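Local atomic coordinates of beta-glucosidase (Chaetomella raphigera, PDB entry 6JXG), a protein that probably hydrolyses terminal, non-reducing beta-D-glucosyl residues to release beta-D-glucose, as a secreted family 3 glycoside hydrolase of cellulose breakdown. Residues H156-E161 and N212-T217; I360-P363 and N367-S370. All blocks are in the same frame, centred on the assembly; numbering follows the deposited sequence.

Contact 1: residues H156-E161 and N212-T217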
ATOM      1  N   HIS A 156      -1.390  -7.353   6.643  1.00 10.53           N
ATOM      2  CA  HIS A 156      -1.921  -8.424   7.451  1.00 10.54           C
ATOM      3  C   HIS A 156      -0.892  -9.552   7.313  1.00 11.13           C
ATOM      4  O   HIS A 156      -0.532  -9.970   6.185  1.00 10.56           O
ATOM      5  CB  HIS A 156      -3.259  -8.913   6.880  1.00 10.40           C
ATOM      6  CG  HIS A 156      -4.227  -7.813   6.582  1.00 11.59           C
ATOM      7  ND1 HIS A 156      -4.169  -7.064   5.424  1.00 12.07           N
ATOM      8  CD2 HIS A 156      -5.247  -7.305   7.310  1.00 10.86           C
ATOM      9  CE1 HIS A 156      -5.146  -6.169   5.438  1.00 12.08           C
ATOM     10  NE2 HIS A 156      -5.828  -6.319   6.557  1.00 11.96           N
ATOM     11  N   PHE A 157      -0.319  -9.943   8.439  1.00 10.95           N
ATOM     12  CA  PHE A 157       0.737 -10.919   8.476  1.00 12.15           C
ATOM     13  C   PHE A 157       0.124 -12.362   8.514  1.00 11.19           C
ATOM     14  O   PHE A 157      -0.432 -12.749   9.535  1.00 11.36           O
ATOM     15  CB  PHE A 157       1.591 -10.722   9.750  1.00 11.72           C
ATOM     16  CG  PHE A 157       2.802 -11.654   9.812  1.00 12.75           C
ATOM     17  CD1 PHE A 157       3.942 -11.317   9.147  1.00 13.97           C
ATOM     18  CD2 PHE A 157       2.747 -12.900  10.512  1.00 13.89           C
ATOM     19  CE1 PHE A 157       5.091 -12.162   9.184  1.00 14.94           C
ATOM     20  CE2 PHE A 157       3.867 -13.743  10.552  1.00 13.76           C
ATOM     21  CZ  PHE A 157       5.030 -13.364   9.858  1.00 14.95           C
ATOM     22  N   ILE A 158       0.211 -13.171   7.459  1.00 12.14           N
ATOM     23  CA  ILE A 158       0.894 -12.937   6.222  1.00 11.33           C
ATOM     24  C   ILE A 158       0.279 -13.957   5.205  1.00 12.41           C
ATOM     25  O   ILE A 158      -0.345 -14.955   5.605  1.00 11.10           O
ATOM     26  CB  ILE A 158       2.451 -13.171   6.408  1.00 11.99           C
ATOM     27  CG1 ILE A 158       3.232 -12.600   5.217  1.00 11.91           C
ATOM     28  CG2 ILE A 158       2.734 -14.655   6.681  1.00 12.87           C
ATOM     29  CD1 ILE A 158       4.724 -12.364   5.437  1.00 12.27           C
ATOM     30  N   GLY A 159       0.543 -13.767   3.913  1.00 12.78           N
ATOM     31  CA  GLY A 159       0.009 -14.651   2.873  1.00 11.86           C
ATOM     32  C   GLY A 159      -1.458 -14.502   2.569  1.00 13.30           C
ATOM     33  O   GLY A 159      -2.046 -15.403   1.969  1.00 13.14           O
ATOM     34  N   ASN A 160      -2.076 -13.366   2.940  1.00 13.50           N
ATOM     35  CA  ASN A 160      -3.506 -13.098   2.591  1.00 12.21           C
ATOM     36  C   ASN A 160      -3.532 -12.377   1.254  1.00 12.50           C
ATOM     37  O   ASN A 160      -3.783 -11.187   1.149  1.00 12.83           O
ATOM     38  CB  ASN A 160      -4.118 -12.304   3.714  1.00 13.66           C
ATOM     39  CG  ASN A 160      -5.543 -11.895   3.477  1.00 13.53           C
ATOM     40  OD1 ASN A 160      -6.301 -12.557   2.716  1.00 16.54           O
ATOM     41  ND2 ASN A 160      -5.936 -10.846   4.153  1.00 13.55           N
ATOM     42  N   GLU A 161      -3.186 -13.127   0.217  1.00 12.28           N
ATOM     43  CA  GLU A 161      -2.986 -12.583  -1.133  1.00 11.55           C
ATOM     44  C   GLU A 161      -4.270 -12.643  -1.974  1.00 11.89           C
ATOM     45  O   GLU A 161      -4.227 -12.293  -3.133  1.00 12.75           O
ATOM     46  CB  GLU A 161      -1.779 -13.255  -1.795  1.00 11.52           C
ATOM     47  CG  GLU A 161      -0.460 -12.935  -1.069  1.00 11.22           C
ATOM     48  CD  GLU A 161      -0.004 -11.483  -1.311  1.00 11.46           C
ATOM     49  OE1 GLU A 161      -0.390 -10.939  -2.404  1.00 10.08           O
ATOM     50  OE2 GLU A 161       0.743 -10.913  -0.413  1.00 10.68           O
ATOM     51  N   ASN A 212      -0.601 -19.448  14.866  1.00 15.02           N
ATOM     52  CA  ASN A 212       0.613 -20.019  14.287  1.00 13.98           C
ATOM     53  C   ASN A 212       1.816 -19.517  15.013  1.00 14.11           C
ATOM     54  O   ASN A 212       2.077 -18.301  15.087  1.00 12.29           O
ATOM     55  CB  ASN A 212       0.708 -19.598  12.778  1.00 13.02           C
ATOM     56  CG  ASN A 212       1.732 -20.379  12.023  1.00 13.81           C
ATOM     57  OD1 ASN A 212       2.921 -20.513  12.462  1.00 11.88           O
ATOM     58  ND2 ASN A 212       1.298 -20.986  10.934  1.00 12.95           N
ATOM     59  N   ASN A 213       2.651 -20.458  15.476  1.00 14.81           N
ATOM     60  CA  ASN A 213       3.802 -20.093  16.254  1.00 16.03           C
ATOM     61  C   ASN A 213       4.793 -19.207  15.504  1.00 13.63           C
ATOM     62  O   ASN A 213       5.692 -18.716  16.123  1.00 12.98           O
ATOM     63  CB  ASN A 213       4.578 -21.335  16.751  1.00 19.21           C
ATOM     64  CG  ASN A 213       3.835 -22.097  17.848  1.00 24.58           C
ATOM     65  OD1 ASN A 213       2.782 -21.727  18.340  1.00 23.72           O
ATOM     66  ND2 ASN A 213       4.391 -23.210  18.205  1.00 34.70           N
ATOM     67  N   PHE A 214       4.659 -19.039  14.192  1.00 12.60           N
ATOM     68  CA  PHE A 214       5.499 -18.059  13.479  1.00 12.68           C
ATOM     69  C   PHE A 214       5.433 -16.617  13.928  1.00 12.42           C
ATOM     70  O   PHE A 214       6.327 -15.814  13.644  1.00 14.00           O
ATOM     71  CB  PHE A 214       5.418 -18.237  11.983  1.00 12.57           C
ATOM     72  CG  PHE A 214       4.249 -17.622  11.263  1.00 12.21           C
ATOM     73  CD1 PHE A 214       4.348 -17.509   9.875  1.00 12.34           C
ATOM     74  CD2 PHE A 214       3.073 -17.247  11.873  1.00 12.15           C
ATOM     75  CE1 PHE A 214       3.265 -17.045   9.105  1.00 12.57           C
ATOM     76  CE2 PHE A 214       2.001 -16.769  11.113  1.00 12.88           C
ATOM     77  CZ  PHE A 214       2.092 -16.642   9.732  1.00 13.49           C
ATOM     78  N   LEU A 215       4.381 -16.284  14.653  1.00 11.88           N
ATOM     79  CA  LEU A 215       4.335 -14.978  15.317  1.00 11.80           C
ATOM     80  C   LEU A 215       5.469 -14.855  16.284  1.00 11.93           C
ATOM     81  O   LEU A 215       6.098 -13.756  16.398  1.00 13.10           O
ATOM     82  CB  LEU A 215       3.017 -14.795  16.027  1.00 11.82           C
ATOM     83  CG  LEU A 215       1.713 -14.885  15.263  1.00 12.16           C
ATOM     84  CD1 LEU A 215       0.483 -14.572  16.161  1.00 12.36           C
ATOM     85  CD2 LEU A 215       1.737 -13.986  14.046  1.00 12.62           C
ATOM     86  N   THR A 216       5.804 -15.956  16.963  1.00 11.67           N
ATOM     87  CA  THR A 216       6.913 -15.929  17.891  1.00 12.30           C
ATOM     88  C   THR A 216       8.257 -16.163  17.191  1.00 12.89           C
ATOM     89  O   THR A 216       9.225 -15.464  17.467  1.00 14.99           O
ATOM     90  CB  THR A 216       6.658 -16.980  18.952  1.00 13.22           C
ATOM     91  OG1 THR A 216       5.556 -16.525  19.725  1.00 13.82           O
ATOM     92  CG2 THR A 216       7.876 -17.247  19.882  1.00 13.93           C
ATOM     93  N   THR A 217       8.326 -17.185  16.310  1.00 13.44           N
ATOM     94  CA  THR A 217       9.643 -17.585  15.732  1.00 12.99           C
ATOM     95  C   THR A 217      10.140 -16.632  14.642  1.00 12.91           C
ATOM     96  O   THR A 217      11.333 -16.338  14.547  1.00 13.45           O
ATOM     97  CB  THR A 217       9.599 -19.020  15.200  1.00 13.41           C
ATOM     98  OG1 THR A 217       8.618 -19.129  14.165  1.00 14.04           O
ATOM     99  CG2 THR A 217       9.246 -19.971  16.340  1.00 14.39           C
TER
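The phenyl rings of F157 and F214 meet edge-to-face: the edge of F157 points at one face of F214, where CE2 of F157 stands 3.4 Å above the plane, over its centre. The opposite face of F214 is approached off-centre by ND2 of N212, and a face of F157 is flanked near its rim by CB of I158. The pair lies in the N-terminal TIM-barrel-type domain of this family 3 enzyme, between the end of strand 151-157 and the N-terminal part of helix 214-222. The ring centroids are 4.7 Å apart and the planes make 51°, well short of a perpendicular T. With CG of F157 anti to the backbone N (chi1 -176°), the ring is brought up against F214, which comes from the opposite direction.

Two aliphatic groups complete this buried contact. CD2 of L215, one residue further along the helix, lies 3.8 Å from CD2 of F157. I158, preceded by a cis peptide bond, sends its CG2 methyl obliquely to CE1 of F214, a tight 3.4 Å. Around them F186 makes a second edge-to-face contact with F157, while F204 packs on F214, whose side chain also lies about 4 Å from an N-acetylglucosamine of a protein-attached glycan. The contact itself is apolar packing. N212, ahead of the turn that leads into the helix, makes a capping bond of Asx-turn type: its OD1 accepts a hydrogen bond from N of F214 at 2.9 Å, nearly straight at 169°.

Contact 2: residues I360-P363 and N367-S370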
ATOM      1  N   ILE A 360     -17.984  12.298 -13.038  1.00 14.80           N
ATOM      2  CA  ILE A 360     -18.797  13.050 -12.066  1.00 16.77           C
ATOM      3  C   ILE A 360     -18.957  12.317 -10.762  1.00 14.97           C
ATOM      4  O   ILE A 360     -18.825  11.103 -10.714  1.00 16.13           O
ATOM      5  CB  ILE A 360     -20.212  13.346 -12.622  1.00 17.68           C
ATOM      6  CG1 ILE A 360     -20.933  12.030 -12.949  1.00 18.47           C
ATOM      7  CG2 ILE A 360     -20.071  14.339 -13.771  1.00 18.43           C
ATOM      8  CD1 ILE A 360     -22.380  12.200 -13.316  1.00 21.12           C
ATOM      9  N   ASP A 361     -19.199  13.070  -9.698  1.00 15.37           N
ATOM     10  CA  ASP A 361     -19.465  12.449  -8.412  1.00 16.63           C
ATOM     11  C   ASP A 361     -20.763  11.593  -8.508  1.00 16.46           C
ATOM     12  O   ASP A 361     -21.709  11.947  -9.245  1.00 16.66           O
ATOM     13  CB  ASP A 361     -19.645  13.493  -7.340  1.00 17.01           C
ATOM     14  CG  ASP A 361     -18.307  14.035  -6.796  1.00 17.84           C
ATOM     15  OD1 ASP A 361     -17.262  13.458  -7.095  1.00 20.88           O
ATOM     16  OD2 ASP A 361     -18.339  15.003  -6.072  1.00 21.23           O
ATOM     17  N   ASN A 362     -20.794  10.527  -7.738  1.00 15.49           N
ATOM     18  CA  ASN A 362     -21.932   9.636  -7.632  1.00 15.78           C
ATOM     19  C   ASN A 362     -23.154  10.483  -7.370  1.00 16.72           C
ATOM     20  O   ASN A 362     -23.150  11.216  -6.396  1.00 15.68           O
ATOM     21  CB  ASN A 362     -21.727   8.639  -6.514  1.00 16.09           C
ATOM     22  CG  ASN A 362     -22.899   7.656  -6.388  1.00 17.17           C
ATOM     23  OD1 ASN A 362     -24.017   7.897  -6.918  1.00 17.74           O
ATOM     24  ND2 ASN A 362     -22.650   6.537  -5.760  1.00 16.15           N
ATOM     25  N   PRO A 363     -24.150  10.452  -8.279  1.00 20.23           N
ATOM     26  CA  PRO A 363     -25.345  11.306  -8.128  1.00 20.52           C
ATOM     27  C   PRO A 363     -26.121  11.009  -6.847  1.00 20.13           C
ATOM     28  O   PRO A 363     -26.760  11.878  -6.358  1.00 20.67           O
ATOM     29  CB  PRO A 363     -26.210  10.942  -9.358  1.00 21.94           C
ATOM     30  CG  PRO A 363     -25.262  10.409 -10.368  1.00 22.15           C
ATOM     31  CD  PRO A 363     -24.086   9.815  -9.618  1.00 20.76           C
ATOM     32  N   ASN A 367     -20.673   9.419  -0.418  1.00 15.51           N
ATOM     33  CA  ASN A 367     -20.616   8.439   0.680  1.00 14.97           C
ATOM     34  C   ASN A 367     -21.879   7.589   0.814  1.00 17.22           C
ATOM     35  O   ASN A 367     -22.093   7.012   1.870  1.00 14.24           O
ATOM     36  CB  ASN A 367     -20.344   9.155   2.000  1.00 15.25           C
ATOM     37  CG  ASN A 367     -19.025   9.871   2.003  1.00 15.89           C
ATOM     38  OD1 ASN A 367     -18.000   9.333   1.558  1.00 16.44           O
ATOM     39  ND2 ASN A 367     -19.028  11.126   2.513  1.00 17.46           N
ATOM     40  N   SER A 368     -22.654   7.483  -0.282  1.00 16.29           N
ATOM     41  CA  SER A 368     -23.888   6.778  -0.252  1.00 17.55           C
ATOM     42  C   SER A 368     -23.794   5.295  -0.293  1.00 18.51           C
ATOM     43  O   SER A 368     -24.786   4.653  -0.052  1.00 19.88           O
ATOM     44  CB  SER A 368     -24.827   7.245  -1.397  1.00 17.43           C
ATOM     45  OG  SER A 368     -24.325   6.945  -2.700  1.00 13.92           O
ATOM     46  N   CYS A 369     -22.640   4.689  -0.576  1.00 18.17           N
ATOM     47  CA  CYS A 369     -22.561   3.212  -0.554  1.00 16.00           C
ATOM     48  C   CYS A 369     -21.763   2.862   0.644  1.00 15.62           C
ATOM     49  O   CYS A 369     -20.651   3.353   0.792  1.00 14.90           O
ATOM     50  CB  CYS A 369     -21.871   2.638  -1.847  1.00 19.59           C
ATOM     51  SG  CYS A 369     -22.609   3.223  -3.430  1.00 26.76           S
ATOM     52  N   SER A 370     -22.276   1.947   1.461  1.00 15.38           N
ATOM     53  CA  SER A 370     -21.648   1.541   2.694  1.00 16.03           C
ATOM     54  C   SER A 370     -20.233   1.012   2.405  1.00 13.79           C
ATOM     55  O   SER A 370     -20.027   0.186   1.491  1.00 11.58           O
ATOM     56  CB  SER A 370     -22.504   0.451   3.327  1.00 17.63           C
ATOM     57  OG  SER A 370     -21.897  -0.036   4.484  1.00 21.76           O
TER
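This is a small polar surface contact within one loop of the family 3 C-terminal domain, between strand 351-355 and helix 396-406, and it is built on an Asx turn at N362. Neither 360-363 nor 367-370 forms regular helix or strand; the three intervening residues bend the chain, bringing the side chain of N362 up to S368 and C369. The contact buries just 72 Å² in total.

The amide of N362 does the touching through its nitrogen. Its CG is anti to the backbone N (chi1 -179°), an extended course that carries the amide across the gap between the two backbones, whose closest CA atoms, those of N362 and S368, are 8.2 Å apart. ND2 of N362 lies 3.5 Å from OG of S368, a polar approach without a hydrogen bond, and each side chain bonds instead to the short connection between the segments. OD1 of N362 accepts from the backbone N of A364, the bond that closes the Asx turn, and OG of S368 is separately hydrogen-bonded to the carbonyl oxygen of G365. Both polar ends are thus bonded to the residues between the segments, which probably limits their rotation.

C369 gives the second segment a covalent tie, for its sulfur forms a disulfide with C374 and closes a small ring of chain next to the contact. N367, two residues before C369, has its CB directed away from 360-363, and its OD1 accepts a hydrogen bond from the backbone N of F390. Beside the disulfide the same amide nitrogen makes a looser approach, with ND2 of N362 lying 4.1 Å from SG of C369.

Contacts 1 and 2 follow one another along the chain, the first closing before the second opens, and each belongs to a different family 3 domain. Contact 1 joins strand 151-157 of the N-terminal domain's mixed sheet to helix 214-222, across 50 intervening residues. Only three residues separate the two segments of contact 2, both in the loop that follows strand 351-355 of the C-terminal domain's own mixed sheet. Their centres are 36 Å apart and their nearest atoms about 16 Å, so they do not touch and share no helix, strand or sheet. Each ties together parts of its own domain, contact 1 a sequence-distant strand and helix, contact 2 a local surface loop, and neither bridges the two domains.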